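Local coordinates for protein ribonuclease VapC5 (Mycobacterium tuberculosis, PDB 3DBO) that is the probable toxin of a type II toxin-antitoxin system, a magnesium-dependent PIN-family ribonuclease with limited RNase activity in complex with its antitoxin VapB5, at residues B[71-74]-B[75-79]; B[90-93]-B[94-97]. One frame throughout, in Å; residues are numbered along the deposited sequence.

Both contacts are short runs of one helix of the PIN-domain toxin, lying on opposite sides of the chain's centre with their own centres about 30 Å apart. Interaction 1 sits on helix 68-79, partly buried because helix 52-64 covers one flank and another protein chain covers R74 and T77. Interaction 2 is a surface contact that opens helix 91-107, with M96 and W97 turned to helix 113-124. The chemistry follows the setting. In 71-79 R74 and T77 find polar partners on the other protein chain and within the stretch the bonding is mostly backbone, whereas 90-97 adds an aspartate N-cap and an acidic pair beside an arginine, all within its own chain.

Interaction 1 (B[71-74]-B[75-79]); sequences RAQR and LATLE
The carbonyl oxygen of Q73 is approached by two groups of T77. The amide gives a hydrogen bond, T77 N to Q73 O at 3.1 Å, and the hydroxyl lies as near, with T77 OG1 3.0 Å from the same Q73 O. That hydroxyl also hydrogen-bonds to backbone of another protein chain. OG1 stands anti to the T77 carbonyl carbon (chi1 -46°), which turns it back toward the preceding turn. Neighbouring rungs are regular: L75 N to R71 O is 2.8 Å, and A76 N meets A72 O almost straight, at 171°. The R71 side chain bonds through NH2 to A65 O, and R71 belongs with V62 and A65 to a sodium site. L78 N closes on R74 O at 2.9 Å, while the extended R74 chain carries its guanidinium away, to G61 O and to an acidic side chain of the other protein. L78 packs on L55, L58 and V62 of helix 52-64. This is the i to i+4 ladder of an alpha-helix, here helix 68-79 of the PIN domain, one flank on helix 52-64 and another against a second protein.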
# COMPACT_ATOMS: atom_id res chain seq x y z
N ARG B 71 6.27 4.37 -18.80
CA ARG B 71 5.07 3.55 -18.98
C ARG B 71 5.41 2.05 -18.91
O ARG B 71 4.73 1.30 -18.23
CB ARG B 71 4.41 3.87 -20.31
CG ARG B 71 2.99 3.32 -20.46
CD ARG B 71 2.44 3.75 -21.81
NE ARG B 71 2.43 5.22 -21.87
CZ ARG B 71 3.08 5.96 -22.76
NH1 ARG B 71 3.77 5.39 -23.75
NH2 ARG B 71 3.02 7.28 -22.68
N ALA B 72 6.48 1.64 -19.60
CA ALA B 72 6.89 0.24 -19.53
C ALA B 72 7.28 -0.19 -18.12
O ALA B 72 6.95 -1.30 -17.69
CB ALA B 72 8.04 -0.02 -20.49
N GLN B 73 8.02 0.67 -17.41
CA GLN B 73 8.41 0.36 -16.03
C GLN B 73 7.17 0.20 -15.13
O GLN B 73 7.08 -0.74 -14.34
CB GLN B 73 9.36 1.41 -15.47
CG GLN B 73 10.04 0.99 -14.17
CD GLN B 73 10.58 -0.43 -14.23
OE1 GLN B 73 11.50 -0.72 -15.01
NE2 GLN B 73 10.00 -1.33 -13.43
N ARG B 74 6.26 1.14 -15.25
CA ARG B 74 5.07 1.17 -14.38
C ARG B 74 4.16 0.01 -14.72
O ARG B 74 3.50 -0.56 -13.85
CB ARG B 74 4.35 2.51 -14.50
CG ARG B 74 5.11 3.66 -13.79
CD ARG B 74 4.34 4.93 -13.85
NE ARG B 74 5.11 6.07 -13.35
CZ ARG B 74 4.69 7.32 -13.34
NH1 ARG B 74 3.49 7.62 -13.81
NH2 ARG B 74 5.48 8.28 -12.87
N LEU B 75 4.13 -0.35 -16.00
CA LEU B 75 3.34 -1.50 -16.42
C LEU B 75 3.89 -2.80 -15.79
O LEU B 75 3.12 -3.62 -15.29
CB LEU B 75 3.24 -1.57 -17.96
CG LEU B 75 2.31 -2.68 -18.47
CD1 LEU B 75 0.87 -2.56 -17.92
CD2 LEU B 75 2.34 -2.71 -19.99
N ALA B 76 5.21 -2.98 -15.79
CA ALA B 76 5.84 -4.06 -15.01
C ALA B 76 5.45 -4.04 -13.51
O ALA B 76 5.21 -5.08 -12.90
CB ALA B 76 7.39 -4.02 -15.16
N THR B 77 5.40 -2.86 -12.92
CA THR B 77 5.00 -2.75 -11.49
C THR B 77 3.56 -3.26 -11.32
O THR B 77 3.26 -4.05 -10.41
CB THR B 77 5.13 -1.29 -11.00
OG1 THR B 77 6.40 -0.75 -11.41
CG2 THR B 77 5.02 -1.23 -9.47
N LEU B 78 2.66 -2.80 -12.19
CA LEU B 78 1.26 -3.25 -12.16
C LEU B 78 1.15 -4.77 -12.31
O LEU B 78 0.39 -5.44 -11.58
CB LEU B 78 0.41 -2.54 -13.24
CG LEU B 78 -1.06 -2.97 -13.34
CD1 LEU B 78 -1.81 -2.67 -12.03
CD2 LEU B 78 -1.76 -2.31 -14.52
N GLU B 79 1.93 -5.32 -13.24
CA GLU B 79 1.92 -6.74 -13.49
C GLU B 79 2.44 -7.54 -12.30
O GLU B 79 2.04 -8.68 -12.12
CB GLU B 79 2.72 -7.08 -14.78
CG GLU B 79 1.94 -6.71 -16.06
CD GLU B 79 2.83 -6.50 -17.29
OE1 GLU B 79 4.05 -6.26 -17.11
OE2 GLU B 79 2.31 -6.55 -18.43

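Interaction 2 (B[90-93]-B[94-97])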
# COMPACT_ATOMS: atom_id res chain seq x y z
N ASP B 90 -14.21 -4.22 2.04
CA ASP B 90 -15.49 -4.89 2.35
C ASP B 90 -16.15 -4.20 3.55
O ASP B 90 -15.70 -3.15 3.96
CB ASP B 90 -15.30 -6.38 2.60
CG ASP B 90 -14.28 -6.69 3.70
OD1 ASP B 90 -13.82 -5.78 4.45
OD2 ASP B 90 -13.91 -7.88 3.79
N ASP B 91 -17.22 -4.79 4.10
CA ASP B 91 -17.94 -4.17 5.21
C ASP B 91 -17.05 -3.95 6.43
O ASP B 91 -17.11 -2.89 7.07
CB ASP B 91 -19.18 -5.00 5.61
CG ASP B 91 -20.22 -5.10 4.49
OD1 ASP B 91 -20.07 -4.41 3.46
OD2 ASP B 91 -21.19 -5.87 4.65
N ASP B 92 -16.23 -4.94 6.76
CA ASP B 92 -15.38 -4.84 7.94
C ASP B 92 -14.35 -3.73 7.78
O ASP B 92 -14.02 -3.05 8.76
CB ASP B 92 -14.68 -6.17 8.24
CG ASP B 92 -15.61 -7.17 8.92
OD1 ASP B 92 -16.69 -6.78 9.41
OD2 ASP B 92 -15.24 -8.36 8.98
N ALA B 93 -13.83 -3.56 6.57
CA ALA B 93 -12.86 -2.49 6.30
C ALA B 93 -13.56 -1.14 6.42
O ALA B 93 -13.01 -0.19 6.95
CB ALA B 93 -12.25 -2.65 4.94
N ALA B 94 -14.80 -1.07 5.93
CA ALA B 94 -15.58 0.16 6.00
C ALA B 94 -15.80 0.58 7.45
O ALA B 94 -15.68 1.74 7.77
CB ALA B 94 -16.93 -0.04 5.29
N ARG B 95 -16.18 -0.37 8.31
CA ARG B 95 -16.40 -0.04 9.72
C ARG B 95 -15.12 0.44 10.39
O ARG B 95 -15.14 1.40 11.17
CB ARG B 95 -17.00 -1.24 10.43
CG ARG B 95 -18.41 -1.57 9.90
CD ARG B 95 -19.02 -2.76 10.67
NE ARG B 95 -20.29 -3.16 10.05
CZ ARG B 95 -20.46 -4.27 9.33
NH1 ARG B 95 -19.46 -5.14 9.15
NH2 ARG B 95 -21.66 -4.52 8.81
N MET B 96 -14.01 -0.22 10.06
CA MET B 96 -12.71 0.18 10.57
C MET B 96 -12.32 1.58 10.11
O MET B 96 -11.81 2.37 10.91
CB MET B 96 -11.63 -0.85 10.14
CG MET B 96 -10.22 -0.56 10.77
SD MET B 96 -10.20 -0.56 12.58
CE MET B 96 -10.28 -2.32 12.89
N TRP B 97 -12.56 1.90 8.83
CA TRP B 97 -12.23 3.21 8.28
C TRP B 97 -12.90 4.30 9.12
O TRP B 97 -12.26 5.29 9.45
CB TRP B 97 -12.68 3.33 6.83
CG TRP B 97 -12.23 4.57 6.08
CD1 TRP B 97 -11.13 4.70 5.29
CD2 TRP B 97 -12.91 5.83 6.04
NE1 TRP B 97 -11.08 5.96 4.75
CE2 TRP B 97 -12.15 6.68 5.21
CE3 TRP B 97 -14.08 6.32 6.64
CZ2 TRP B 97 -12.54 8.00 4.93
CZ3 TRP B 97 -14.46 7.65 6.37
CH2 TRP B 97 -13.70 8.46 5.52
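D92 and R95 form an i to i+3 salt bridge at the start of helix 91-107, a helix of the PIN domain opened by D90 as its N-cap. R95 NH1 reaches D92 OD1 at 3.2 Å, and the oxygen lies at the edge of the guanidinium, in its plane, although the carboxylate plane is turned 59° from it. The R95 chain leaves with CG anti to its own carbonyl carbon (chi1 -65°), which sends it back toward the N-terminal end of the helix; it runs extended from CG to NE, and the turn about the CD-NE bond then swings NH1 to D92 OD1. On the way its CG passes 3.4 Å from D91 O. The guanidinium then lies obliquely beside D91, with NH1 3.6 Å from D91 CB. The D91 carboxylate is near too, but D91 OD2 is 4.4 Å from R95 NH2 and off to one side of the flat group, where no donor hydrogen is aimed, leaving a charge attraction rather than a salt bridge. R95 therefore probably offsets part of the negative charge of both aspartates on this exposed surface.

Backbone bonding is the regular i to i+4 kind, from A94 N to D90 O through W97 N to A93 O, the last at 2.8 Å.

Apolar packing falls to the far end of the stretch. M96 and W97 lie against helix 113-124: M96 on A123, W97 on I113, L116 and A120, with the W97 ring stacked on that of W117.

Capping starts the helix. D90 turns its carboxylate forward over the first turn (chi1 55°), and A93 N donates to D90 OD1 at 3.1 Å, nearly along the C-O axis of that oxygen.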